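Trichomaglin (Trichosanthes lepiniana, PDB 1SGL) probably cleaves RNA as an S-like ribonuclease of the T2 family. Local coordinates at residues A[62-65]-A[66-69]; A[73-76]-A[77-81]; A[100-104]-A[105-109]; A[119-122]-A[123-127]; A[150-153]-A[154-158]. One frame throughout, in Å; residues are numbered along the deposited sequence.

Contact 1: A[62-65]-A[66-69]; sequences SFDP and DEIM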
loop_
_atom_site.group_PDB
_atom_site.type_symbol
_atom_site.label_atom_id
_atom_site.label_comp_id
_atom_site.label_asym_id
_atom_site.label_seq_id
_atom_site.Cartn_x
_atom_site.Cartn_y
_atom_site.Cartn_z
ATOM N N SER A 62 -19.976 3.714 10.596
ATOM C CA SER A 62 -19.288 4.998 10.495
ATOM C C SER A 62 -17.875 5.012 11.071
ATOM O O SER A 62 -17.662 4.680 12.237
ATOM C CB SER A 62 -20.122 6.081 11.179
ATOM O OG SER A 62 -21.411 6.160 10.599
ATOM N N PHE A 63 -16.913 5.406 10.240
ATOM C CA PHE A 63 -15.518 5.484 10.653
ATOM C C PHE A 63 -15.341 6.502 11.781
ATOM O O PHE A 63 -15.724 7.665 11.655
ATOM C CB PHE A 63 -14.641 5.886 9.471
ATOM C CG PHE A 63 -13.223 6.183 9.851
ATOM C CD1 PHE A 63 -12.399 5.182 10.350
ATOM C CD2 PHE A 63 -12.715 7.470 9.729
ATOM C CE1 PHE A 63 -11.086 5.464 10.722
ATOM C CE2 PHE A 63 -11.408 7.759 10.099
ATOM C CZ PHE A 63 -10.595 6.757 10.595
ATOM N N ASP A 64 -14.752 6.057 12.881
ATOM C CA ASP A 64 -14.536 6.922 14.032
ATOM C C ASP A 64 -13.051 7.248 14.186
ATOM O O ASP A 64 -12.272 6.411 14.632
ATOM C CB ASP A 64 -15.046 6.221 15.290
ATOM C CG ASP A 64 -14.999 7.107 16.510
ATOM O OD1 ASP A 64 -14.380 8.190 16.444
ATOM O OD2 ASP A 64 -15.576 6.711 17.541
ATOM N N PRO A 65 -12.642 8.475 13.825
ATOM C CA PRO A 65 -11.243 8.906 13.925
ATOM C C PRO A 65 -10.615 8.738 15.314
ATOM O O PRO A 65 -9.394 8.594 15.428
ATOM C CB PRO A 65 -11.305 10.373 13.508
ATOM C CG PRO A 65 -12.454 10.417 12.570
ATOM C CD PRO A 65 -13.477 9.552 13.264
ATOM N N ASP A 66 -11.436 8.757 16.364
ATOM C CA ASP A 66 -10.917 8.617 17.725
ATOM C C ASP A 66 -10.146 7.323 17.947
ATOM O O ASP A 66 -9.181 7.299 18.705
ATOM C CB ASP A 66 -12.041 8.677 18.770
ATOM C CG ASP A 66 -12.783 10.009 18.781
ATOM O OD1 ASP A 66 -12.248 11.027 18.293
ATOM O OD2 ASP A 66 -13.915 10.036 19.304
ATOM N N GLU A 67 -10.567 6.251 17.286
ATOM C CA GLU A 67 -9.922 4.951 17.453
ATOM C C GLU A 67 -8.556 4.784 16.783
ATOM O O GLU A 67 -7.970 3.705 16.824
ATOM C CB GLU A 67 -10.871 3.851 16.978
ATOM C CG GLU A 67 -12.106 3.710 17.851
ATOM C CD GLU A 67 -13.147 2.786 17.247
ATOM O OE1 GLU A 67 -12.767 1.744 16.667
ATOM O OE2 GLU A 67 -14.350 3.098 17.363
ATOM N N ILE A 68 -8.054 5.856 16.181
ATOM C CA ILE A 68 -6.754 5.851 15.505
ATOM C C ILE A 68 -5.614 6.284 16.428
ATOM O O ILE A 68 -4.466 5.883 16.236
ATOM C CB ILE A 68 -6.762 6.825 14.293
ATOM C CG1 ILE A 68 -7.440 6.175 13.094
ATOM C CG2 ILE A 68 -5.350 7.248 13.933
ATOM C CD1 ILE A 68 -7.493 7.081 11.882
ATOM N N MET A 69 -5.951 7.102 17.423
ATOM C CA MET A 69 -4.997 7.679 18.369
ATOM C C MET A 69 -3.604 7.087 18.538
ATOM O O MET A 69 -2.604 7.735 18.211
ATOM C CB MET A 69 -5.632 7.815 19.753
ATOM C CG MET A 69 -4.602 8.104 20.837
ATOM S SD MET A 69 -5.326 8.651 22.360
ATOM C CE MET A 69 -4.271 10.087 22.715
#
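Phe-63 and Ile-68 meet at about a right angle. The CD1 methyl of Ile-68 comes in at the ring edge, in the ring plane, 3.4 Å from CZ of Phe-63. One face of the same ring lies over the start of Pro-65, whose N stands 4.0 Å above the ring plane toward its rim. Both side chains also pack on Phe-120 of helix 116-129.

The acidic side chains gather apart from this apolar pair. Asp-64 CG is anti to the backbone N (chi1 -174°), which sends OD1 forward to accept from Asp-66 N at 3.0 Å. The donor stands above the carboxylate plane, not within it. The carboxylate planes of Asp-64 and Asp-66 are 60° apart, with Asp-64 OD1 only 3.4 Å from Asp-66 OD2. Glu-67 reaches across at about a right angle, its OE2 3.8 Å from Asp-64 OD2. This crowding of carboxylates might raise their proton affinity. With an alanine at Asp-64, Asp-66 N would probably lose its side-chain acceptor and the start of the turn would be held less firmly.

Two backbone bonds follow. Glu-67 N reaches Asp-64 O at 3.2 Å, and Ile-68 N reaches Pro-65 O at 3.1 Å. The Asp-64 side-chain bond makes an Asx turn. It leads into a short 3-10 turn in the loop between strand 40-47 and helix 72-78.

Contact 2: A[73-76]-A[77-81]; sequences GKLV and EYWPT. With SO4 (sulfate ion), chain C.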
loop_
_atom_site.group_PDB
_atom_site.type_symbol
_atom_site.label_atom_id
_atom_site.label_comp_id
_atom_site.label_asym_id
_atom_site.label_seq_id
_atom_site.Cartn_x
_atom_site.Cartn_y
_atom_site.Cartn_z
ATOM N N GLY A 73 0.879 9.163 14.481
ATOM C CA GLY A 73 2.193 9.503 13.965
ATOM C C GLY A 73 2.642 8.541 12.886
ATOM O O GLY A 73 3.161 8.952 11.854
ATOM N N LYS A 74 2.427 7.253 13.121
ATOM C CA LYS A 74 2.817 6.238 12.160
ATOM C C LYS A 74 1.989 6.304 10.880
ATOM O O LYS A 74 2.520 6.099 9.796
ATOM C CB LYS A 74 2.727 4.858 12.814
ATOM C CG LYS A 74 3.647 4.747 14.031
ATOM C CD LYS A 74 3.495 3.427 14.789
ATOM C CE LYS A 74 4.102 2.271 14.023
ATOM N NZ LYS A 74 4.241 1.073 14.894
ATOM N N LEU A 75 0.698 6.612 10.996
ATOM C CA LEU A 75 -0.149 6.701 9.809
ATOM C C LEU A 75 0.255 7.865 8.915
ATOM O O LEU A 75 0.285 7.733 7.698
ATOM C CB LEU A 75 -1.629 6.846 10.190
ATOM C CG LEU A 75 -2.293 5.620 10.829
ATOM C CD1 LEU A 75 -3.770 5.910 11.096
ATOM C CD2 LEU A 75 -2.150 4.427 9.899
ATOM N N VAL A 76 0.560 9.008 9.522
ATOM C CA VAL A 76 0.954 10.188 8.762
ATOM C C VAL A 76 2.261 9.945 8.012
ATOM O O VAL A 76 2.446 10.410 6.892
ATOM C CB VAL A 76 1.115 11.412 9.693
ATOM C CG1 VAL A 76 1.835 12.541 8.969
ATOM C CG2 VAL A 76 -0.258 11.885 10.158
ATOM N N GLU A 77 3.160 9.190 8.625
ATOM C CA GLU A 77 4.436 8.918 7.994
ATOM C C GLU A 77 4.390 7.751 7.001
ATOM O O GLU A 77 4.941 7.842 5.906
ATOM C CB GLU A 77 5.492 8.624 9.058
ATOM C CG GLU A 77 6.910 8.904 8.583
ATOM C CD GLU A 77 7.945 8.075 9.313
ATOM O OE1 GLU A 77 7.877 7.984 10.563
ATOM O OE2 GLU A 77 8.832 7.521 8.627
ATOM N N TYR A 78 3.723 6.664 7.375
ATOM C CA TYR A 78 3.682 5.485 6.512
ATOM C C TYR A 78 2.428 5.249 5.685
ATOM O O TYR A 78 2.431 4.410 4.784
ATOM C CB TYR A 78 3.960 4.246 7.358
ATOM C CG TYR A 78 5.305 4.292 8.030
ATOM C CD1 TYR A 78 5.412 4.254 9.415
ATOM C CD2 TYR A 78 6.473 4.370 7.278
ATOM C CE1 TYR A 78 6.650 4.287 10.042
ATOM C CE2 TYR A 78 7.720 4.405 7.894
ATOM C CZ TYR A 78 7.798 4.363 9.278
ATOM O OH TYR A 78 9.028 4.397 9.898
ATOM N N TRP A 79 1.365 5.992 5.972
ATOM C CA TRP A 79 0.109 5.817 5.255
ATOM C C TRP A 79 -0.447 7.160 4.765
ATOM O O TRP A 79 -1.628 7.442 4.937
ATOM C CB TRP A 79 -0.892 5.141 6.191
ATOM C CG TRP A 79 -2.026 4.420 5.529
ATOM C CD1 TRP A 79 -2.666 4.768 4.376
ATOM C CD2 TRP A 79 -2.722 3.289 6.048
ATOM N NE1 TRP A 79 -3.726 3.923 4.147
ATOM C CE2 TRP A 79 -3.782 3.005 5.161
ATOM C CE3 TRP A 79 -2.555 2.485 7.182
ATOM C CZ2 TRP A 79 -4.671 1.950 5.372
ATOM C CZ3 TRP A 79 -3.434 1.442 7.391
ATOM C CH2 TRP A 79 -4.480 1.182 6.491
ATOM N N PRO A 80 0.399 8.005 4.146
ATOM C CA PRO A 80 -0.085 9.301 3.664
ATOM C C PRO A 80 -0.990 9.148 2.454
ATOM O O PRO A 80 -1.121 8.058 1.905
ATOM C CB PRO A 80 1.200 10.027 3.306
ATOM C CG PRO A 80 2.022 8.905 2.717
ATOM C CD PRO A 80 1.796 7.780 3.723
ATOM N N THR A 81 -1.620 10.244 2.045
ATOM C CA THR A 81 -2.476 10.214 0.872
ATOM C C THR A 81 -1.701 10.925 -0.233
ATOM O O THR A 81 -0.765 11.665 0.047
ATOM C CB THR A 81 -3.828 10.934 1.122
ATOM O OG1 THR A 81 -4.656 10.798 -0.043
ATOM C CG2 THR A 81 -3.613 12.414 1.394
HETATM S S SO4 C . -3.968 7.936 -2.878
HETATM O O1 SO4 C . -3.385 6.729 -3.493
HETATM O O2 SO4 C . -3.611 9.112 -3.692
HETATM O O3 SO4 C . -3.437 8.110 -1.515
HETATM O O4 SO4 C . -5.431 7.794 -2.822
#
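The indole of Trp-79 receives the CD2 methyl of Leu-75 at CE3, 3.4 Å away. The two side chains lie side by side, pointing the same way. Trp-98 meets the same indole in an edge-to-face pair, and Phe-120 also touches it. The Tyr-78 ring has the carboxylate carbon CD of Glu-77 over one face, 3.7 Å above the plane and toward the rim. Its CD1 lies 3.5 Å from Lys-74 O.

Trp-79 CG is anti to the backbone N (chi1 -158°), which carries the indole alongside Leu-75. Three backbone bonds close the last turn of helix 72-78. Glu-77 N binds Gly-73 O at 3.2 Å, and Tyr-78 N binds Lys-74 O at 2.8 Å. Trp-79 N binds Leu-75 O at 2.7 Å, although Trp-79 has left helical geometry. Pro-80 follows, its CB 3.8 Å from Val-76 O. Beyond it, Thr-81 OG1 weakly bonds a sulfate ion, probably from the crystallisation liquor.

Leu-75 and Trp-79 thus contribute buried apolar packing. The backbone O of Trp-79 accepts from Trp-98 NE1, and its indole NE1 donates to His-43 O. Both polar atoms of this buried residue have a partner, though NE1 is only weakly bonded.

Contact 3: A[100-104]-A[105-109]; sequences QQYEK and HGTCA. With SO4 (sulfate ion), chain B.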
loop_
_atom_site.group_PDB
_atom_site.type_symbol
_atom_site.label_atom_id
_atom_site.label_comp_id
_atom_site.label_asym_id
_atom_site.label_seq_id
_atom_site.Cartn_x
_atom_site.Cartn_y
_atom_site.Cartn_z
ATOM N N GLN A 100 -11.714 5.601 4.261
ATOM C CA GLN A 100 -12.217 4.907 3.091
ATOM C C GLN A 100 -11.744 3.453 3.055
ATOM O O GLN A 100 -12.539 2.548 2.785
ATOM C CB GLN A 100 -11.761 5.600 1.816
ATOM C CG GLN A 100 -12.184 4.851 0.568
ATOM C CD GLN A 100 -11.128 4.884 -0.507
ATOM O OE1 GLN A 100 -9.969 4.564 -0.253
ATOM N NE2 GLN A 100 -11.518 5.271 -1.715
ATOM N N GLN A 101 -10.456 3.231 3.326
ATOM C CA GLN A 101 -9.910 1.876 3.313
ATOM C C GLN A 101 -10.574 1.014 4.364
ATOM O O GLN A 101 -10.911 -0.144 4.106
ATOM C CB GLN A 101 -8.398 1.889 3.538
ATOM C CG GLN A 101 -7.624 2.395 2.341
ATOM C CD GLN A 101 -7.851 1.531 1.115
ATOM O OE1 GLN A 101 -7.584 0.337 1.135
ATOM N NE2 GLN A 101 -8.352 2.134 0.047
ATOM N N TYR A 102 -10.772 1.579 5.550
ATOM C CA TYR A 102 -11.411 0.826 6.617
ATOM C C TYR A 102 -12.864 0.454 6.305
ATOM O O TYR A 102 -13.262 -0.697 6.473
ATOM C CB TYR A 102 -11.398 1.597 7.931
ATOM C CG TYR A 102 -12.208 0.872 8.978
ATOM C CD1 TYR A 102 -11.769 -0.346 9.490
ATOM C CD2 TYR A 102 -13.462 1.350 9.384
ATOM C CE1 TYR A 102 -12.549 -1.078 10.371
ATOM C CE2 TYR A 102 -14.256 0.617 10.267
ATOM C CZ TYR A 102 -13.790 -0.598 10.755
ATOM O OH TYR A 102 -14.548 -1.352 11.621
ATOM N N GLU A 103 -13.654 1.432 5.872
ATOM C CA GLU A 103 -15.061 1.188 5.574
ATOM C C GLU A 103 -15.267 0.292 4.346
ATOM O O GLU A 103 -16.065 -0.641 4.368
ATOM C CB GLU A 103 -15.796 2.511 5.357
ATOM C CG GLU A 103 -15.815 3.451 6.559
ATOM C CD GLU A 103 -16.714 4.665 6.327
ATOM O OE1 GLU A 103 -16.684 5.233 5.211
ATOM O OE2 GLU A 103 -17.449 5.058 7.259
ATOM N N LYS A 104 -14.541 0.582 3.278
ATOM C CA LYS A 104 -14.677 -0.183 2.051
ATOM C C LYS A 104 -14.115 -1.607 2.116
ATOM O O LYS A 104 -14.681 -2.524 1.516
ATOM C CB LYS A 104 -14.019 0.581 0.900
ATOM C CG LYS A 104 -14.370 0.062 -0.479
ATOM C CD LYS A 104 -13.700 0.893 -1.561
ATOM C CE LYS A 104 -13.996 0.335 -2.943
ATOM N NZ LYS A 104 -13.247 1.079 -4.001
ATOM N N HIS A 105 -13.028 -1.807 2.859
ATOM C CA HIS A 105 -12.410 -3.130 2.922
ATOM C C HIS A 105 -12.279 -3.767 4.301
ATOM O O HIS A 105 -12.541 -4.962 4.466
ATOM C CB HIS A 105 -11.023 -3.078 2.277
ATOM C CG HIS A 105 -11.020 -2.520 0.889
ATOM N ND1 HIS A 105 -11.750 -3.078 -0.137
ATOM C CD2 HIS A 105 -10.369 -1.458 0.358
ATOM C CE1 HIS A 105 -11.550 -2.383 -1.244
ATOM N NE2 HIS A 105 -10.715 -1.396 -0.972
ATOM N N GLY A 106 -11.853 -2.981 5.283
ATOM C CA GLY A 106 -11.675 -3.513 6.621
ATOM C C GLY A 106 -12.923 -4.142 7.207
ATOM O O GLY A 106 -12.844 -5.118 7.950
ATOM N N THR A 107 -14.080 -3.579 6.883
ATOM C CA THR A 107 -15.343 -4.097 7.398
ATOM C C THR A 107 -15.625 -5.488 6.829
ATOM O O THR A 107 -16.232 -6.327 7.492
ATOM C CB THR A 107 -16.510 -3.152 7.047
ATOM O OG1 THR A 107 -16.556 -2.953 5.632
ATOM C CG2 THR A 107 -16.322 -1.800 7.724
ATOM N N CYS A 108 -15.159 -5.725 5.607
ATOM C CA CYS A 108 -15.347 -7.006 4.941
ATOM C C CYS A 108 -14.323 -8.056 5.382
ATOM O O CYS A 108 -14.325 -9.183 4.878
ATOM C CB CYS A 108 -15.260 -6.820 3.423
ATOM S SG CYS A 108 -16.532 -5.719 2.713
ATOM N N ALA A 109 -13.450 -7.685 6.316
ATOM C CA ALA A 109 -12.422 -8.598 6.809
ATOM C C ALA A 109 -12.837 -9.282 8.106
ATOM O O ALA A 109 -12.117 -10.139 8.628
ATOM C CB ALA A 109 -11.105 -7.848 7.013
HETATM S S SO4 B . -9.169 0.947 -3.405
HETATM O O1 SO4 B . -9.941 0.984 -4.660
HETATM O O2 SO4 B . -10.102 0.831 -2.271
HETATM O O3 SO4 B . -8.391 2.190 -3.280
HETATM O O4 SO4 B . -8.243 -0.205 -3.411
HETATM O O HOH W 1 -13.280 -5.191 -0.034
#
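Gln-101, Lys-104 and His-105 converge on one sulfate. His-105 NE2 gives the shortest bond, 2.7 Å to O2, with the anion at the ring edge. Gln-101 NE2 also reaches O2, at 3.2 Å, and is steadied by Gln-100 OE1. Lys-104 NZ adds a weak bond to O1.

Van der Waals contacts flank the ring. His-105 CG lies beside the backbone N (chi1 -54°), which sets the ring alongside Gln-101. Lys-104 CG lies over one face of the His-105 ring, 4.0 Å from its centroid, in a CH-pi contact. With an alanine at His-105, the sulfate would probably lose its closest donor and the Lys-104 chain the ring it lies on.

Backbone bonds complete the turn. Gln-101 O accepts from both His-105 N and Gly-106 N in a pi-type turn. Thr-107 OG1 binds Glu-103 O at 2.7 Å.

The sequence EKHGTC resembles the second conserved active-site segment of T2 ribonucleases, so this is probably active site. The sulfate, probably from the crystallisation liquor and also bound by His-43 NE2, is consistent with a phosphate-binding site.

Contact 4: A[119-122]-A[123-127]; sequences YFKK and TLKLF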
loop_
_atom_site.group_PDB
_atom_site.type_symbol
_atom_site.label_atom_id
_atom_site.label_comp_id
_atom_site.label_asym_id
_atom_site.label_seq_id
_atom_site.Cartn_x
_atom_site.Cartn_y
_atom_site.Cartn_z
ATOM N N TYR A 119 -7.661 -3.226 12.715
ATOM C CA TYR A 119 -7.383 -3.079 11.295
ATOM C C TYR A 119 -6.091 -2.282 11.082
ATOM O O TYR A 119 -5.188 -2.731 10.379
ATOM C CB TYR A 119 -8.543 -2.379 10.593
ATOM C CG TYR A 119 -8.322 -2.156 9.114
ATOM C CD1 TYR A 119 -8.251 -3.231 8.220
ATOM C CD2 TYR A 119 -8.186 -0.864 8.604
ATOM C CE1 TYR A 119 -8.052 -3.015 6.849
ATOM C CE2 TYR A 119 -7.991 -0.638 7.255
ATOM C CZ TYR A 119 -7.925 -1.710 6.376
ATOM O OH TYR A 119 -7.743 -1.454 5.033
ATOM N N PHE A 120 -5.999 -1.107 11.695
ATOM C CA PHE A 120 -4.800 -0.291 11.550
ATOM C C PHE A 120 -3.604 -0.927 12.233
ATOM O O PHE A 120 -2.490 -0.876 11.717
ATOM C CB PHE A 120 -5.046 1.118 12.092
ATOM C CG PHE A 120 -6.070 1.873 11.312
ATOM C CD1 PHE A 120 -5.848 2.180 9.974
ATOM C CD2 PHE A 120 -7.289 2.214 11.883
ATOM C CE1 PHE A 120 -6.830 2.807 9.209
ATOM C CE2 PHE A 120 -8.281 2.844 11.128
ATOM C CZ PHE A 120 -8.050 3.139 9.790
ATOM N N LYS A 121 -3.837 -1.535 13.390
ATOM C CA LYS A 121 -2.764 -2.189 14.121
ATOM C C LYS A 121 -2.155 -3.311 13.283
ATOM O O LYS A 121 -0.939 -3.405 13.152
ATOM C CB LYS A 121 -3.293 -2.778 15.421
ATOM C CG LYS A 121 -2.255 -3.543 16.209
ATOM C CD LYS A 121 -2.870 -4.124 17.471
ATOM C CE LYS A 121 -1.828 -4.845 18.312
ATOM N NZ LYS A 121 -2.419 -5.399 19.562
ATOM N N LYS A 122 -3.008 -4.161 12.721
ATOM C CA LYS A 122 -2.537 -5.280 11.909
ATOM C C LYS A 122 -1.857 -4.822 10.626
ATOM O O LYS A 122 -0.829 -5.364 10.228
ATOM C CB LYS A 122 -3.694 -6.204 11.537
ATOM C CG LYS A 122 -3.282 -7.658 11.501
ATOM C CD LYS A 122 -3.014 -8.133 12.924
ATOM C CE LYS A 122 -2.173 -9.392 12.956
ATOM N NZ LYS A 122 -0.803 -9.130 12.434
ATOM N N THR A 123 -2.445 -3.834 9.968
ATOM C CA THR A 123 -1.871 -3.338 8.732
ATOM C C THR A 123 -0.473 -2.761 8.969
ATOM O O THR A 123 0.447 -3.022 8.200
ATOM C CB THR A 123 -2.782 -2.281 8.093
ATOM O OG1 THR A 123 -4.052 -2.877 7.779
ATOM C CG2 THR A 123 -2.149 -1.739 6.813
ATOM N N LEU A 124 -0.312 -1.995 10.044
ATOM C CA LEU A 124 0.987 -1.407 10.363
ATOM C C LEU A 124 2.010 -2.469 10.780
ATOM O O LEU A 124 3.185 -2.388 10.412
ATOM C CB LEU A 124 0.834 -0.359 11.469
ATOM C CG LEU A 124 0.182 0.947 10.997
ATOM C CD1 LEU A 124 -0.134 1.839 12.187
ATOM C CD2 LEU A 124 1.126 1.661 10.033
ATOM N N LYS A 125 1.566 -3.464 11.541
ATOM C CA LYS A 125 2.465 -4.529 11.975
ATOM C C LYS A 125 3.035 -5.263 10.772
ATOM O O LYS A 125 4.233 -5.525 10.713
ATOM C CB LYS A 125 1.733 -5.534 12.871
ATOM C CG LYS A 125 1.424 -5.027 14.269
ATOM C CD LYS A 125 0.568 -6.028 15.066
ATOM C CE LYS A 125 1.294 -7.350 15.309
ATOM N NZ LYS A 125 1.660 -8.082 14.057
ATOM N N LEU A 126 2.171 -5.598 9.817
ATOM C CA LEU A 126 2.614 -6.308 8.626
ATOM C C LEU A 126 3.594 -5.483 7.808
ATOM O O LEU A 126 4.571 -6.014 7.296
ATOM C CB LEU A 126 1.420 -6.699 7.751
ATOM C CG LEU A 126 0.524 -7.799 8.323
ATOM C CD1 LEU A 126 -0.625 -8.070 7.364
ATOM C CD2 LEU A 126 1.344 -9.056 8.545
ATOM N N PHE A 127 3.331 -4.187 7.686
ATOM C CA PHE A 127 4.208 -3.309 6.927
ATOM C C PHE A 127 5.608 -3.260 7.542
ATOM O O PHE A 127 6.605 -3.326 6.825
ATOM C CB PHE A 127 3.631 -1.893 6.880
ATOM C CG PHE A 127 4.505 -0.897 6.161
ATOM C CD1 PHE A 127 4.541 -0.858 4.772
ATOM C CD2 PHE A 127 5.281 0.011 6.880
ATOM C CE1 PHE A 127 5.334 0.074 4.103
ATOM C CE2 PHE A 127 6.079 0.947 6.223
ATOM C CZ PHE A 127 6.106 0.980 4.830
#
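Thr-123 turns OG1 beside its own backbone N (chi1 -61°), which brings the hydroxyl back onto Tyr-119 O at 2.8 Å. Thr-123 N binds the same oxygen at 3.0 Å, from the opposite face of the carbonyl plane. Two donors thus grip one carbonyl. A threonine bonding to the carbonyl four residues back is a common way for a helix to satisfy a buried hydroxyl. The OG1 atom also stands over one face of the Tyr-119 ring, 4.1 Å above it and toward the rim.

Lys-122 bends at chi2 and chi4, and Lys-125 at chi3 and chi4. Their NZ atoms end 3.1 Å apart. This is close for two ammonium groups and might favour loss of a proton from one. Lys-122 also makes a cation-pi contact with Phe-187. Lys-121 runs alongside Lys-125.

The buried side of helix 116-129 faces several elements. Tyr-119 OH binds Leu-45 O, and Thr-123 and Leu-124 rest on Ile-42 of strand 40-47. Phe-120 packs against Trp-98 and Tyr-102 of helix 97-106.

Contact 5: A[150-153]-A[154-158]; sequences DLKD and IVVAV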
loop_
_atom_site.group_PDB
_atom_site.type_symbol
_atom_site.label_atom_id
_atom_site.label_comp_id
_atom_site.label_asym_id
_atom_site.label_seq_id
_atom_site.Cartn_x
_atom_site.Cartn_y
_atom_site.Cartn_z
ATOM N N ASP A 150 16.632 -3.927 -13.169
ATOM C CA ASP A 150 16.155 -5.171 -13.749
ATOM C C ASP A 150 14.976 -5.585 -12.863
ATOM O O ASP A 150 15.098 -5.639 -11.640
ATOM C CB ASP A 150 17.266 -6.228 -13.701
ATOM C CG ASP A 150 17.236 -7.161 -14.897
ATOM O OD1 ASP A 150 16.291 -7.968 -15.018
ATOM O OD2 ASP A 150 18.161 -7.079 -15.728
ATOM N N LEU A 151 13.829 -5.840 -13.476
ATOM C CA LEU A 151 12.651 -6.227 -12.716
ATOM C C LEU A 151 12.997 -7.359 -11.749
ATOM O O LEU A 151 12.648 -7.314 -10.564
ATOM C CB LEU A 151 11.538 -6.681 -13.662
ATOM C CG LEU A 151 10.249 -7.132 -12.973
ATOM C CD1 LEU A 151 9.684 -5.981 -12.157
ATOM C CD2 LEU A 151 9.243 -7.609 -14.016
ATOM N N LYS A 152 13.701 -8.360 -12.272
ATOM C CA LYS A 152 14.115 -9.532 -11.514
ATOM C C LYS A 152 14.872 -9.220 -10.222
ATOM O O LYS A 152 14.704 -9.914 -9.225
ATOM C CB LYS A 152 14.971 -10.439 -12.407
ATOM C CG LYS A 152 15.433 -11.716 -11.741
ATOM C CD LYS A 152 14.475 -12.888 -11.955
ATOM C CE LYS A 152 13.098 -12.650 -11.353
ATOM N NZ LYS A 152 12.299 -11.709 -12.182
ATOM N N ASP A 153 15.710 -8.188 -10.236
ATOM C CA ASP A 153 16.464 -7.822 -9.042
ATOM C C ASP A 153 15.525 -7.423 -7.911
ATOM O O ASP A 153 15.761 -7.757 -6.749
ATOM C CB ASP A 153 17.415 -6.654 -9.328
ATOM C CG ASP A 153 18.707 -7.094 -9.985
ATOM O OD1 ASP A 153 18.838 -8.286 -10.322
ATOM O OD2 ASP A 153 19.602 -6.246 -10.162
ATOM N N ILE A 154 14.468 -6.695 -8.260
ATOM C CA ILE A 154 13.501 -6.242 -7.272
ATOM C C ILE A 154 12.678 -7.413 -6.734
ATOM O O ILE A 154 12.504 -7.546 -5.525
ATOM C CB ILE A 154 12.576 -5.167 -7.874
ATOM C CG1 ILE A 154 13.428 -3.985 -8.344
ATOM C CG2 ILE A 154 11.538 -4.721 -6.846
ATOM C CD1 ILE A 154 12.646 -2.854 -8.972
ATOM N N VAL A 155 12.196 -8.274 -7.624
ATOM C CA VAL A 155 11.406 -9.416 -7.188
ATOM C C VAL A 155 12.212 -10.323 -6.262
ATOM O O VAL A 155 11.730 -10.743 -5.212
ATOM C CB VAL A 155 10.906 -10.237 -8.387
ATOM C CG1 VAL A 155 10.138 -11.460 -7.906
ATOM C CG2 VAL A 155 10.017 -9.378 -9.260
ATOM N N VAL A 156 13.451 -10.609 -6.643
ATOM C CA VAL A 156 14.302 -11.473 -5.837
ATOM C C VAL A 156 14.578 -10.886 -4.457
ATOM O O VAL A 156 14.655 -11.612 -3.462
ATOM C CB VAL A 156 15.644 -11.758 -6.557
ATOM C CG1 VAL A 156 16.607 -12.482 -5.612
ATOM C CG2 VAL A 156 15.390 -12.623 -7.782
ATOM N N ALA A 157 14.726 -9.570 -4.400
ATOM C CA ALA A 157 14.988 -8.907 -3.138
ATOM C C ALA A 157 13.802 -9.090 -2.182
ATOM O O ALA A 157 13.979 -9.453 -1.015
ATOM C CB ALA A 157 15.258 -7.427 -3.379
ATOM N N VAL A 158 12.591 -8.848 -2.681
ATOM C CA VAL A 158 11.396 -8.990 -1.854
ATOM C C VAL A 158 11.150 -10.435 -1.444
ATOM O O VAL A 158 10.905 -10.711 -0.276
ATOM C CB VAL A 158 10.140 -8.452 -2.571
ATOM C CG1 VAL A 158 8.890 -8.788 -1.756
ATOM C CG2 VAL A 158 10.267 -6.954 -2.755
#
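Ile-154 and Leu-151 make the close-packed part, with Ile-154 CB 3.4 Å from Leu-151 O. The buried Ile-154 side chain also packs on Leu-136 of helix 132-139 and on Val-202 of strand 201-203. Val-155 N reaches Leu-151 O at 3.1 Å, in the carbonyl plane, and Ile-154 N adds a weak bond. Leu-151 and Val-155 lie one turn apart, with CG of Leu-151 4.3 Å from CG2 of Val-155.

These residues form the first two turns of helix 151-162. Asp-150 is its N-cap residue, at the end of strand 148-150, and its O accepts from Asp-153 N. The strand thus passes straight into the helix.

The other side is exposed. Here Lys-152 CG lies 4.1 Å from Val-156 CG2. Val-156 CG1 is anti to the backbone N (chi1 171°), which leaves CG2 beside that N, 3.1 Å from Lys-152 O. The Lys-152 chain folds back over the helix, its NZ 4.3 Å from Val-155 CB. Asp-153 is also exposed, while its backbone O binds Ala-157 N at 3.1 Å.

The five contacts follow one another along the chain. Each joins adjoining segments, so none closes a long loop, and none nests or crosses. Contact 1 forms a turn in the loop before helix 72-78, and contact 2 ends that helix. Contact 3 ends helix 97-106; contact 4 lies within helix 116-129 and brings it onto strand 40-47. These four touch in space. Ile-68 meets Leu-75, Phe-63 N bonds Glu-103, and Trp-79 touches both Thr-123 and Gln-101. Tyr-102 packs on Tyr-119. Contact 5 starts helix 151-162 and joins it to strand 201-203 and helix 132-139. It stands apart, its centre about 37 Å from that of contact 1.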